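Local coordinates for walker-Type ATPase (Pyrococcus abyssi, PDB 2QEN), which binds ADP together with a magnesium ion at a Walker-type nucleotide site and is probably an ATPase, its cellular role being unknown, at residues A[271-274]-A[275-278]. The protein carries 1 engineered substitution. Sequence-based numbering, arbitrary orientation.
Sequences MGEL and EELR
The amide of Glu-275 meets the carbonyl O of Met-271 at 2.9 Å, the first of four successive i to i+4 backbone bonds that span about two turns of helix. Arg-278 N reaches Leu-274 O at the same 2.9 Å. Between them, Leu-277 N to Glu-273 O is longer, 3.2 Å, yet straighter at hydrogen, 166°. The bond from Glu-276 N to Gly-272 O is weak. This ladder belongs to the long helix 255-280, which packs on one side against helix 282-292 and the loop of Trp-329, where the chain probably forms a winged-helix-like domain, and on another reaches Arg-41 beside the P-loop. Apolar contact follows the buried side of the helix: three residues apart, Leu-274 and Leu-277 bring methyls CD2 and CD1 to 4.4 Å. Branched leucines suit this side, where both touch Trp-329 and Leu-288, the latter on helix 282-292; Tyr-284 and Met-327 also meet Leu-277. Glu-275 and Glu-276 are exposed. Glu-275 lays its CB 3.2 Å from Gly-272 O, and turning CG beside its own backbone N (chi1 -81°) places CG 3.4 Å from Met-271 O; the chain runs on extended, putting the carboxylate at an exposed position. Glu-276 is likewise extended, and its OE2 makes a weak, long ion pair with Arg-63. Its carboxylate and that of the partly exposed Glu-273, like charges, stay 6.3 Å apart between Glu-276 OE1 and Glu-273 OE2. The latter oxygen is held by a salt bridge to Arg-41, a residue that binds ADP, with a long, weak ion pair to Arg-40. Through Arg-41, Glu-273 links the helix to the nucleotide site.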
loop_
_atom_site.group_PDB
_atom_site.type_symbol
_atom_site.label_atom_id
_atom_site.label_comp_id
_atom_site.label_asym_id
_atom_site.label_seq_id
_atom_site.Cartn_x
_atom_site.Cartn_y
_atom_site.Cartn_z
ATOM N N MET A 271 -7.267 -12.027 10.209
ATOM C CA MET A 271 -7.127 -13.469 10.383
ATOM C C MET A 271 -6.725 -14.118 9.063
ATOM O O MET A 271 -5.947 -15.083 9.045
ATOM C CB MET A 271 -8.432 -14.077 10.896
ATOM C CG MET A 271 -8.255 -15.022 12.065
ATOM S SD MET A 271 -7.644 -14.177 13.544
ATOM C CE MET A 271 -6.509 -15.409 14.182
ATOM N N GLY A 272 -7.263 -13.575 7.967
ATOM C CA GLY A 272 -6.964 -14.039 6.604
ATOM C C GLY A 272 -5.495 -13.852 6.269
ATOM O O GLY A 272 -4.864 -14.746 5.714
ATOM N N GLU A 273 -4.962 -12.681 6.615
ATOM C CA GLU A 273 -3.543 -12.369 6.457
ATOM C C GLU A 273 -2.645 -13.158 7.416
ATOM O O GLU A 273 -1.536 -13.548 7.050
ATOM C CB GLU A 273 -3.300 -10.882 6.661
ATOM C CG GLU A 273 -3.941 -10.005 5.629
ATOM C CD GLU A 273 -4.307 -8.640 6.169
ATOM O OE1 GLU A 273 -3.641 -8.154 7.110
ATOM O OE2 GLU A 273 -5.271 -8.050 5.642
ATOM N N LEU A 274 -3.118 -13.391 8.636
ATOM C CA LEU A 274 -2.374 -14.215 9.578
ATOM C C LEU A 274 -2.295 -15.686 9.129
ATOM O O LEU A 274 -1.314 -16.373 9.437
ATOM C CB LEU A 274 -2.948 -14.088 10.993
ATOM C CG LEU A 274 -2.801 -12.739 11.709
ATOM C CD1 LEU A 274 -3.602 -12.755 13.015
ATOM C CD2 LEU A 274 -1.334 -12.364 11.977
ATOM N N GLU A 275 -3.321 -16.151 8.406
ATOM C CA GLU A 275 -3.308 -17.471 7.761
ATOM C C GLU A 275 -2.123 -17.585 6.803
ATOM O O GLU A 275 -1.390 -18.580 6.826
ATOM C CB GLU A 275 -4.598 -17.722 6.964
ATOM C CG GLU A 275 -5.805 -18.188 7.765
ATOM C CD GLU A 275 -6.965 -18.660 6.876
ATOM O OE1 GLU A 275 -7.087 -18.193 5.712
ATOM O OE2 GLU A 275 -7.763 -19.511 7.340
ATOM N N GLU A 276 -1.959 -16.567 5.957
ATOM C CA GLU A 276 -0.860 -16.505 4.996
ATOM C C GLU A 276 0.490 -16.634 5.703
ATOM O O GLU A 276 1.321 -17.455 5.305
ATOM C CB GLU A 276 -0.923 -15.212 4.159
ATOM C CG GLU A 276 -2.193 -15.057 3.297
ATOM C CD GLU A 276 -2.245 -13.745 2.491
ATOM O OE1 GLU A 276 -1.907 -12.663 3.032
ATOM O OE2 GLU A 276 -2.647 -13.800 1.307
ATOM N N LEU A 277 0.690 -15.833 6.754
ATOM C CA LEU A 277 1.913 -15.870 7.556
ATOM C C LEU A 277 2.152 -17.225 8.221
ATOM O O LEU A 277 3.281 -17.709 8.240
ATOM C CB LEU A 277 1.885 -14.789 8.647
ATOM C CG LEU A 277 2.537 -13.424 8.444
ATOM C CD1 LEU A 277 2.457 -12.632 9.750
ATOM C CD2 LEU A 277 3.986 -13.567 8.010
ATOM N N ARG A 278 1.090 -17.811 8.776
ATOM C CA ARG A 278 1.169 -19.070 9.517
ATOM C C ARG A 278 1.673 -20.202 8.625
ATOM O O ARG A 278 2.385 -21.085 9.086
ATOM C CB ARG A 278 -0.197 -19.427 10.115
ATOM C CG ARG A 278 -0.201 -20.572 11.135
ATOM C CD ARG A 278 -1.221 -21.649 10.715
ATOM N NE ARG A 278 -2.373 -21.063 10.026
ATOM C CZ ARG A 278 -3.096 -21.671 9.087
ATOM N NH1 ARG A 278 -2.806 -22.908 8.695
ATOM N NH2 ARG A 278 -4.121 -21.033 8.534
#